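Local coordinates for protein 3-methyladenine DNA glycosylase (Helicobacter pylori, PDB 1PU6) that excises alkylated bases such as 3-methyladenine from DNA, as a helix-hairpin-helix glycosylase that starts base excision repair, at residues A[2-10]-A[171-179]; A[38-48]-A[86-97]. One frame throughout, in Å; residues are numbered along the deposited sequence.

Contact 1: A[2-10]-A[171-179]; sequences LDSFEILKA and QHFFEKGVQ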
loop_
_atom_site.group_PDB
_atom_site.type_symbol
_atom_site.label_atom_id
_atom_site.label_comp_id
_atom_site.label_asym_id
_atom_site.label_seq_id
_atom_site.Cartn_x
_atom_site.Cartn_y
_atom_site.Cartn_z
ATOM N N LEU A 2 7.353 16.667 19.935
ATOM C CA LEU A 2 7.243 15.597 18.855
ATOM C C LEU A 2 5.814 15.319 18.270
ATOM O O LEU A 2 4.916 14.754 18.917
ATOM C CB LEU A 2 7.903 14.272 19.291
ATOM C CG LEU A 2 8.245 13.346 18.114
ATOM C CD1 LEU A 2 9.426 13.936 17.329
ATOM C CD2 LEU A 2 8.513 11.879 18.536
ATOM N N ASP A 3 5.608 15.746 17.040
ATOM C CA ASP A 3 4.406 15.362 16.304
ATOM C C ASP A 3 4.865 14.848 14.950
ATOM O O ASP A 3 6.073 14.845 14.657
ATOM C CB ASP A 3 3.403 16.511 16.161
ATOM C CG ASP A 3 3.988 17.752 15.512
ATOM O OD1 ASP A 3 4.633 17.624 14.456
ATOM O OD2 ASP A 3 3.828 18.910 15.984
ATOM N N SER A 4 3.923 14.408 14.125
ATOM C CA SER A 4 4.294 13.741 12.885
ATOM C C SER A 4 4.813 14.744 11.877
ATOM O O SER A 4 5.501 14.346 10.949
ATOM C CB SER A 4 3.127 12.951 12.307
ATOM O OG SER A 4 2.116 13.814 11.802
ATOM N N PHE A 5 4.468 16.028 12.037
ATOM C CA PHE A 5 5.011 17.020 11.109
ATOM C C PHE A 5 6.501 17.208 11.344
ATOM O O PHE A 5 7.283 17.319 10.391
ATOM C CB PHE A 5 4.256 18.371 11.201
ATOM C CG PHE A 5 4.804 19.416 10.278
ATOM C CD1 PHE A 5 5.308 20.611 10.784
ATOM C CD2 PHE A 5 4.874 19.181 8.906
ATOM C CE1 PHE A 5 5.852 21.596 9.889
ATOM C CE2 PHE A 5 5.412 20.133 8.037
ATOM C CZ PHE A 5 5.888 21.327 8.522
ATOM N N GLU A 6 6.918 17.174 12.609
ATOM C CA GLU A 6 8.374 17.162 12.916
ATOM C C GLU A 6 9.133 15.958 12.333
ATOM O O GLU A 6 10.259 16.128 11.791
ATOM C CB GLU A 6 8.643 17.333 14.401
ATOM C CG GLU A 6 7.992 18.590 14.984
ATOM C CD GLU A 6 8.624 19.876 14.459
ATOM O OE1 GLU A 6 7.881 20.876 14.322
ATOM O OE2 GLU A 6 9.860 19.896 14.177
ATOM N N ILE A 7 8.498 14.782 12.393
ATOM C CA ILE A 7 9.080 13.553 11.865
ATOM C C ILE A 7 9.169 13.677 10.333
ATOM O O ILE A 7 10.202 13.319 9.756
ATOM C CB ILE A 7 8.235 12.316 12.286
ATOM C CG1 ILE A 7 8.327 12.123 13.813
ATOM C CG2 ILE A 7 8.673 11.033 11.526
ATOM C CD1 ILE A 7 7.372 11.090 14.364
ATOM N N LEU A 8 8.088 14.156 9.691
ATOM C CA LEU A 8 8.092 14.349 8.232
ATOM C C LEU A 8 9.259 15.257 7.806
ATOM O O LEU A 8 10.033 14.906 6.880
ATOM C CB LEU A 8 6.769 14.917 7.727
ATOM C CG LEU A 8 6.736 15.240 6.214
ATOM C CD1 LEU A 8 7.080 14.007 5.319
ATOM C CD2 LEU A 8 5.344 15.787 5.789
ATOM N N LYS A 9 9.415 16.409 8.468
ATOM C CA LYS A 9 10.550 17.278 8.121
ATOM C C LYS A 9 11.910 16.559 8.277
ATOM O O LYS A 9 12.816 16.687 7.408
ATOM C CB LYS A 9 10.510 18.561 8.997
ATOM C CG LYS A 9 9.385 19.512 8.625
ATOM C CD LYS A 9 9.464 20.861 9.360
ATOM C CE LYS A 9 9.112 20.677 10.826
ATOM N NZ LYS A 9 9.249 21.913 11.656
ATOM N N ALA A 10 12.085 15.837 9.388
ATOM C CA ALA A 10 13.356 15.131 9.633
ATOM C C ALA A 10 13.651 14.084 8.569
ATOM O O ALA A 10 14.791 14.001 8.037
ATOM C CB ALA A 10 13.337 14.479 11.032
ATOM N N GLN A 171 -2.120 5.367 13.107
ATOM C CA GLN A 171 -2.463 6.110 11.902
ATOM C C GLN A 171 -2.918 7.582 12.189
ATOM O O GLN A 171 -2.532 8.533 11.486
ATOM C CB GLN A 171 -3.558 5.382 11.164
ATOM C CG GLN A 171 -4.061 6.082 9.947
ATOM C CD GLN A 171 -5.012 5.158 9.205
ATOM O OE1 GLN A 171 -6.086 4.834 9.744
ATOM N NE2 GLN A 171 -4.607 4.685 8.017
ATOM N N HIS A 172 -3.792 7.757 13.180
ATOM C CA HIS A 172 -4.283 9.089 13.458
ATOM C C HIS A 172 -3.169 9.994 13.949
ATOM O O HIS A 172 -3.118 11.171 13.573
ATOM C CB HIS A 172 -5.407 9.057 14.532
ATOM C CG HIS A 172 -6.131 10.383 14.666
ATOM N ND1 HIS A 172 -6.582 10.871 15.876
ATOM C CD2 HIS A 172 -6.509 11.297 13.735
ATOM C CE1 HIS A 172 -7.182 12.040 15.695
ATOM N NE2 HIS A 172 -7.126 12.337 14.411
ATOM N N PHE A 173 -2.243 9.451 14.757
ATOM C CA PHE A 173 -1.070 10.228 15.155
ATOM C C PHE A 173 -0.324 10.718 13.916
ATOM O O PHE A 173 0.048 11.919 13.811
ATOM C CB PHE A 173 -0.063 9.358 15.990
ATOM C CG PHE A 173 1.273 10.061 16.215
ATOM C CD1 PHE A 173 2.337 9.882 15.310
ATOM C CD2 PHE A 173 1.453 10.949 17.299
ATOM C CE1 PHE A 173 3.544 10.510 15.496
ATOM C CE2 PHE A 173 2.699 11.607 17.475
ATOM C CZ PHE A 173 3.724 11.395 16.561
ATOM N N PHE A 174 -0.076 9.819 12.944
ATOM C CA PHE A 174 0.688 10.238 11.734
ATOM C C PHE A 174 -0.095 11.239 10.857
ATOM O O PHE A 174 0.457 12.267 10.420
ATOM C CB PHE A 174 1.184 9.019 10.958
ATOM C CG PHE A 174 2.501 8.482 11.472
ATOM C CD1 PHE A 174 3.698 9.155 11.198
ATOM C CD2 PHE A 174 2.555 7.304 12.257
ATOM C CE1 PHE A 174 4.939 8.689 11.701
ATOM C CE2 PHE A 174 3.786 6.794 12.754
ATOM C CZ PHE A 174 4.985 7.495 12.482
ATOM N N GLU A 175 -1.399 11.016 10.699
ATOM C CA GLU A 175 -2.221 11.930 9.874
ATOM C C GLU A 175 -2.400 13.303 10.505
ATOM O O GLU A 175 -2.313 14.334 9.810
ATOM C CB GLU A 175 -3.612 11.324 9.560
ATOM C CG GLU A 175 -3.485 10.169 8.563
ATOM C CD GLU A 175 -4.807 9.447 8.267
ATOM O OE1 GLU A 175 -4.821 8.450 7.471
ATOM O OE2 GLU A 175 -5.844 9.885 8.817
ATOM N N LYS A 176 -2.749 13.321 11.789
ATOM C CA LYS A 176 -3.158 14.594 12.388
ATOM C C LYS A 176 -2.046 15.667 12.431
ATOM O O LYS A 176 -2.335 16.863 12.300
ATOM C CB LYS A 176 -3.796 14.365 13.767
ATOM C CG LYS A 176 -2.853 14.139 14.924
ATOM C CD LYS A 176 -3.655 13.544 16.134
ATOM C CE LYS A 176 -3.209 14.052 17.500
ATOM N NZ LYS A 176 -3.360 15.544 17.646
ATOM N N GLY A 177 -0.790 15.253 12.611
ATOM C CA GLY A 177 0.308 16.218 12.612
ATOM C C GLY A 177 0.420 16.912 11.253
ATOM O O GLY A 177 0.713 18.093 11.177
ATOM N N VAL A 178 0.171 16.165 10.176
ATOM C CA VAL A 178 0.184 16.762 8.836
ATOM C C VAL A 178 -1.055 17.699 8.679
ATOM O O VAL A 178 -0.943 18.852 8.204
ATOM C CB VAL A 178 0.225 15.672 7.744
ATOM C CG1 VAL A 178 0.150 16.313 6.341
ATOM C CG2 VAL A 178 1.508 14.825 7.872
ATOM N N GLN A 179 -2.236 17.208 9.046
ATOM C CA GLN A 179 -3.468 18.031 8.934
ATOM C C GLN A 179 -3.356 19.357 9.687
ATOM O O GLN A 179 -3.817 20.429 9.221
ATOM C CB GLN A 179 -4.681 17.267 9.482
ATOM C CG GLN A 179 -5.046 16.010 8.681
ATOM C CD GLN A 179 -6.038 15.055 9.458
ATOM O OE1 GLN A 179 -6.490 14.064 8.910
ATOM N NE2 GLN A 179 -6.375 15.401 10.720
HETATM O O HOH W 1 1.201 14.117 15.152
#
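Ser4 drives its hydroxyl into the backbone at the C-terminal part of helix 167-179: OG donates to Phe174 O at 2.7 Å, while Gly177 CA lies 3.1 Å from the same OG. The side chain fills a hole walled by Phe173, Phe174, Gly177 and Val178, a knob-into-hole fit at the N-terminal end of helix 4-12. Gly177 has no side chain to stand between the helices; its CA lies 4.7 Å from that of Ser4, and the axes of segments 4-10 and 171-179, crossing at -81°, pass 8.0 Å apart. With OG turned between its own N and carbonyl carbon (chi1 70°), the hydroxyl meets the carbonyl at a C=O...O angle of 125°, tilted from its plane.

Beyond this tight centre the fit relaxes. Ile7 CD1 comes to the edge of the Phe173 ring, 4.0 Å from CE1, the two side chains crossing at about a right angle; Leu157 of helix 151-159 touches both. Exposed Leu2 and partly exposed Asp3 form the looser side, Leu2 O lying at the ring edge, 4.1 Å from Phe173 CE2. A water bridges Ser4 N and Phe173 O over one face of that ring. Asp3 is the N-cap, its OD1 accepting from Glu6 N at 3.0 Å.

The contact packs the chain's first helix on one within the HhH-GPD family region. Its chemistry implies mutual completion of backbone bonding: Ser4 OG serves Phe174 O, from which Val178 N stands 3.9 Å away, and the water serves Phe173 O and Ser4 N together.

Contact 2: A[38-48]-A[86-97]; sequences VLTQNTKFEAV and PSGFYNQKAKRL
Lys93 reaches across to the turn after helix 31-39 and places its ammonium between two carbonyls, NZ lying 2.8 Å from Leu39 O and 2.9 Å from Gln41 O. The two bonds differ in geometry: Gln41 O is approached in its carbonyl plane at a C=O...N angle of 154°, Leu39 O from above its plane. A third carbonyl, Ser87 O of Lys93's own segment, accepts at 2.9 Å, so three backbone oxygens grip the buried charge. All torsions beyond CG are near 180°, and this straight chain carries NZ from the first turn of helix 90-108 to the loop, with CB and CD running past Leu39 CD2. NZ also lies at the edge of the Phe89 ring, in its plane, which is not a cation-pi geometry.

Thr40 to Thr43 form a type II beta turn, which presents Gln41 O to the lysine. The Gln41 amide is bonded in turn to Gly128 O through NE2 and to Gly130 N through OE1; these glycines lie between helices 120-124 and 131-141, consistent with the hairpin of the helix-hairpin-helix motif.

One turn on from Lys93, at the apolar end of the contact, Leu97 CD2 is 3.6 Å from Val38 CG1, and its CD1 meets Leu39 CD2 across a right-angled crossing. At the start of 86-97, Ala47 CB rests 3.4 Å from Pro86 O and touches Ser87. On the exposed side, Phe89 brings its ring edge to Asn42 O, with CE1 3.6 Å away.

Further out, a water bridges Val38 O and Arg96 NH1, and weakly Gln41 OE1. Gln41 NE2 lies 3.2 Å from Arg96 NH1, but both are donors and make no bond; the side chains cross at about a right angle, their planes 26° apart. Ser87 OG is bonded to Ser51 OG of helix 45-57.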
loop_
_atom_site.group_PDB
_atom_site.type_symbol
_atom_site.label_atom_id
_atom_site.label_comp_id
_atom_site.label_asym_id
_atom_site.label_seq_id
_atom_site.Cartn_x
_atom_site.Cartn_y
_atom_site.Cartn_z
ATOM N N VAL A 38 -2.106 -6.508 -1.436
ATOM C CA VAL A 38 -2.659 -7.710 -0.845
ATOM C C VAL A 38 -1.556 -8.737 -0.584
ATOM O O VAL A 38 -1.511 -9.330 0.516
ATOM C CB VAL A 38 -3.755 -8.300 -1.776
ATOM C CG1 VAL A 38 -4.221 -9.666 -1.260
ATOM C CG2 VAL A 38 -4.943 -7.275 -1.857
ATOM N N LEU A 39 -0.699 -8.996 -1.592
ATOM C CA LEU A 39 0.335 -10.038 -1.486
ATOM C C LEU A 39 1.421 -9.760 -0.496
ATOM O O LEU A 39 2.078 -10.727 -0.025
ATOM C CB LEU A 39 0.967 -10.325 -2.840
ATOM C CG LEU A 39 0.041 -10.909 -3.918
ATOM C CD1 LEU A 39 0.842 -10.981 -5.252
ATOM C CD2 LEU A 39 -0.357 -12.296 -3.456
ATOM N N THR A 40 1.613 -8.473 -0.135
ATOM C CA THR A 40 2.659 -8.192 0.821
ATOM C C THR A 40 2.317 -8.496 2.294
ATOM O O THR A 40 3.183 -8.438 3.172
ATOM C CB THR A 40 3.172 -6.731 0.598
ATOM O OG1 THR A 40 4.462 -6.582 1.226
ATOM C CG2 THR A 40 2.254 -5.729 1.239
ATOM N N GLN A 41 1.058 -8.791 2.586
ATOM C CA GLN A 41 0.651 -9.070 3.961
ATOM C C GLN A 41 1.441 -10.234 4.573
ATOM O O GLN A 41 1.569 -11.293 3.955
ATOM C CB GLN A 41 -0.879 -9.291 4.010
ATOM C CG GLN A 41 -1.491 -9.472 5.431
ATOM C CD GLN A 41 -3.029 -9.481 5.380
ATOM O OE1 GLN A 41 -3.681 -8.454 5.080
ATOM N NE2 GLN A 41 -3.612 -10.637 5.657
ATOM N N ASN A 42 2.021 -10.019 5.774
ATOM C CA ASN A 42 2.809 -11.063 6.461
ATOM C C ASN A 42 4.052 -11.526 5.693
ATOM O O ASN A 42 4.615 -12.582 6.002
ATOM C CB ASN A 42 1.909 -12.238 6.891
ATOM C CG ASN A 42 0.948 -11.817 7.969
ATOM O OD1 ASN A 42 1.356 -11.117 8.932
ATOM N ND2 ASN A 42 -0.327 -12.198 7.838
ATOM N N THR A 43 4.493 -10.728 4.722
ATOM C CA THR A 43 5.761 -11.060 4.010
ATOM C C THR A 43 6.563 -9.831 3.621
ATOM O O THR A 43 6.247 -8.732 4.060
ATOM C CB THR A 43 5.523 -12.021 2.791
ATOM O OG1 THR A 43 6.797 -12.495 2.299
ATOM C CG2 THR A 43 4.943 -11.263 1.624
ATOM N N LYS A 44 7.646 -10.024 2.864
ATOM C CA LYS A 44 8.484 -8.922 2.441
ATOM C C LYS A 44 8.180 -8.530 1.009
ATOM O O LYS A 44 7.882 -9.387 0.176
ATOM C CB LYS A 44 9.988 -9.287 2.601
ATOM C CG LYS A 44 10.296 -9.922 3.990
ATOM N N PHE A 45 8.238 -7.223 0.724
ATOM C CA PHE A 45 7.942 -6.766 -0.627
ATOM C C PHE A 45 8.861 -7.371 -1.700
ATOM O O PHE A 45 8.429 -7.579 -2.830
ATOM C CB PHE A 45 7.876 -5.237 -0.746
ATOM C CG PHE A 45 7.120 -4.788 -1.979
ATOM C CD1 PHE A 45 7.796 -4.221 -3.060
ATOM C CD2 PHE A 45 5.748 -5.009 -2.099
ATOM C CE1 PHE A 45 7.123 -3.821 -4.202
ATOM C CE2 PHE A 45 5.076 -4.633 -3.254
ATOM C CZ PHE A 45 5.765 -4.036 -4.309
ATOM N N GLU A 46 10.088 -7.729 -1.352
ATOM C CA GLU A 46 10.967 -8.342 -2.340
ATOM C C GLU A 46 10.417 -9.702 -2.877
ATOM O O GLU A 46 10.604 -10.068 -4.067
ATOM C CB GLU A 46 12.353 -8.478 -1.706
ATOM C CG GLU A 46 12.986 -7.150 -1.254
ATOM C CD GLU A 46 12.147 -6.309 -0.289
ATOM O OE1 GLU A 46 11.757 -5.172 -0.674
ATOM O OE2 GLU A 46 11.878 -6.768 0.848
ATOM N N ALA A 47 9.687 -10.421 -2.013
ATOM C CA ALA A 47 9.054 -11.675 -2.431
ATOM C C ALA A 47 7.874 -11.375 -3.332
ATOM O O ALA A 47 7.560 -12.143 -4.265
ATOM C CB ALA A 47 8.612 -12.482 -1.228
ATOM N N VAL A 48 7.170 -10.282 -3.015
ATOM C CA VAL A 48 6.014 -9.883 -3.836
ATOM C C VAL A 48 6.468 -9.620 -5.280
ATOM O O VAL A 48 5.753 -9.986 -6.248
ATOM C CB VAL A 48 5.316 -8.655 -3.223
ATOM C CG1 VAL A 48 4.175 -8.132 -4.121
ATOM C CG2 VAL A 48 4.732 -9.048 -1.862
ATOM N N PRO A 86 6.022 -17.477 -4.336
ATOM C CA PRO A 86 7.145 -16.768 -3.712
ATOM C C PRO A 86 6.814 -15.861 -2.524
ATOM O O PRO A 86 7.668 -15.755 -1.629
ATOM C CB PRO A 86 7.740 -15.938 -4.855
ATOM C CG PRO A 86 7.345 -16.585 -6.093
ATOM C CD PRO A 86 5.965 -17.243 -5.786
ATOM N N SER A 87 5.611 -15.298 -2.488
ATOM C CA SER A 87 5.197 -14.399 -1.407
ATOM C C SER A 87 4.453 -15.104 -0.267
ATOM O O SER A 87 3.941 -14.442 0.650
ATOM C CB SER A 87 4.424 -13.131 -1.940
ATOM O OG SER A 87 3.404 -13.474 -2.866
ATOM N N GLY A 88 4.457 -16.436 -0.298
ATOM C CA GLY A 88 4.007 -17.252 0.829
ATOM C C GLY A 88 2.506 -17.294 1.017
ATOM O O GLY A 88 1.745 -16.508 0.398
ATOM N N PHE A 89 2.046 -18.185 1.912
ATOM C CA PHE A 89 0.621 -18.255 2.210
ATOM C C PHE A 89 -0.206 -18.258 0.955
ATOM O O PHE A 89 -1.219 -17.534 0.872
ATOM C CB PHE A 89 0.194 -17.101 3.135
ATOM C CG PHE A 89 1.135 -16.890 4.262
ATOM C CD1 PHE A 89 2.044 -15.809 4.248
ATOM C CD2 PHE A 89 1.229 -17.842 5.287
ATOM C CE1 PHE A 89 2.961 -15.663 5.283
ATOM C CE2 PHE A 89 2.142 -17.680 6.329
ATOM C CZ PHE A 89 3.006 -16.598 6.333
ATOM N N TYR A 90 0.222 -19.086 0.001
ATOM C CA TYR A 90 -0.206 -18.920 -1.388
ATOM C C TYR A 90 -1.622 -19.446 -1.624
ATOM O O TYR A 90 -2.328 -18.885 -2.454
ATOM C CB TYR A 90 0.825 -19.444 -2.406
ATOM C CG TYR A 90 1.216 -20.889 -2.150
ATOM C CD1 TYR A 90 0.433 -21.928 -2.633
ATOM C CD2 TYR A 90 2.387 -21.181 -1.444
ATOM C CE1 TYR A 90 0.772 -23.251 -2.414
ATOM C CE2 TYR A 90 2.736 -22.508 -1.208
ATOM C CZ TYR A 90 1.922 -23.536 -1.707
ATOM O OH TYR A 90 2.263 -24.895 -1.507
ATOM N N ASN A 91 -2.070 -20.439 -0.865
ATOM C CA ASN A 91 -3.474 -20.847 -0.967
ATOM C C ASN A 91 -4.404 -19.741 -0.405
ATOM O O ASN A 91 -5.424 -19.364 -1.056
ATOM C CB ASN A 91 -3.724 -22.213 -0.260
ATOM C CG ASN A 91 -3.041 -23.346 -0.982
ATOM O OD1 ASN A 91 -3.492 -23.778 -2.050
ATOM N ND2 ASN A 91 -1.928 -23.858 -0.408
ATOM N N GLN A 92 -4.059 -19.192 0.749
ATOM C CA GLN A 92 -4.942 -18.130 1.325
ATOM C C GLN A 92 -4.930 -16.896 0.398
ATOM O O GLN A 92 -5.989 -16.250 0.175
ATOM C CB GLN A 92 -4.451 -17.693 2.672
ATOM C CG GLN A 92 -4.770 -18.777 3.726
ATOM C CD GLN A 92 -4.051 -18.505 5.020
ATOM O OE1 GLN A 92 -4.655 -17.895 5.938
ATOM N NE2 GLN A 92 -2.774 -18.957 5.136
ATOM N N LYS A 93 -3.751 -16.505 -0.089
ATOM C CA LYS A 93 -3.647 -15.269 -0.897
ATOM C C LYS A 93 -4.290 -15.396 -2.270
ATOM O O LYS A 93 -4.919 -14.457 -2.743
ATOM C CB LYS A 93 -2.196 -14.835 -0.997
ATOM C CG LYS A 93 -1.799 -14.159 0.309
ATOM C CD LYS A 93 -0.330 -13.825 0.282
ATOM C CE LYS A 93 0.092 -13.087 1.540
ATOM N NZ LYS A 93 1.625 -12.919 1.597
ATOM N N ALA A 94 -4.176 -16.576 -2.891
ATOM C CA ALA A 94 -4.897 -16.789 -4.150
ATOM C C ALA A 94 -6.398 -16.628 -3.940
ATOM O O ALA A 94 -7.063 -15.902 -4.700
ATOM C CB ALA A 94 -4.560 -18.191 -4.770
ATOM N N LYS A 95 -6.957 -17.287 -2.926
ATOM C CA LYS A 95 -8.389 -17.153 -2.700
ATOM C C LYS A 95 -8.793 -15.664 -2.363
ATOM O O LYS A 95 -9.811 -15.146 -2.832
ATOM C CB LYS A 95 -8.843 -18.078 -1.556
ATOM C CG LYS A 95 -10.355 -17.845 -1.210
ATOM C CD LYS A 95 -10.896 -19.005 -0.410
ATOM C CE LYS A 95 -12.311 -18.713 0.090
ATOM N NZ LYS A 95 -13.341 -18.598 -1.026
ATOM N N ARG A 96 -7.978 -15.021 -1.555
ATOM C CA ARG A 96 -8.279 -13.637 -1.153
ATOM C C ARG A 96 -8.322 -12.713 -2.396
ATOM O O ARG A 96 -9.220 -11.858 -2.502
ATOM C CB ARG A 96 -7.157 -13.141 -0.263
ATOM C CG ARG A 96 -7.451 -11.863 0.403
ATOM C CD ARG A 96 -6.318 -11.549 1.433
ATOM N NE ARG A 96 -6.083 -12.725 2.322
ATOM C CZ ARG A 96 -4.940 -12.969 2.953
ATOM N NH1 ARG A 96 -3.909 -12.161 2.804
ATOM N NH2 ARG A 96 -4.837 -14.023 3.779
ATOM N N LEU A 97 -7.346 -12.877 -3.317
ATOM C CA LEU A 97 -7.348 -12.086 -4.591
ATOM C C LEU A 97 -8.541 -12.364 -5.500
ATOM O O LEU A 97 -9.140 -11.456 -6.087
ATOM C CB LEU A 97 -6.049 -12.336 -5.393
ATOM C CG LEU A 97 -4.845 -11.662 -4.776
ATOM C CD1 LEU A 97 -3.583 -12.137 -5.544
ATOM C CD2 LEU A 97 -4.971 -10.127 -4.733
HETATM O O HOH W 2 -3.918 -9.227 2.227
#

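Contacts 1 and 2 lie on opposite sides of the chain's centre, their own centres 30 Å apart and their nearest atoms about 13 Å apart, and they share no helix. Contact 1 is farther from the middle yet mostly buried, seven of its ten touching residues being so; contact 2 lies nearer the middle but is only partly buried, though it covers more surface, 610 against 383 Å². Both satisfy backbone carbonyls with a side-chain donor and include a bridging water. In contact 1 the donor is a neutral hydroxyl between crossed helices, whereas in contact 2 a lysine ammonium gathers carbonyls from helix 31-39, a turn and a 3-10 segment. Helices 4-12 and 31-39, one from each contact, are consecutive in the chain.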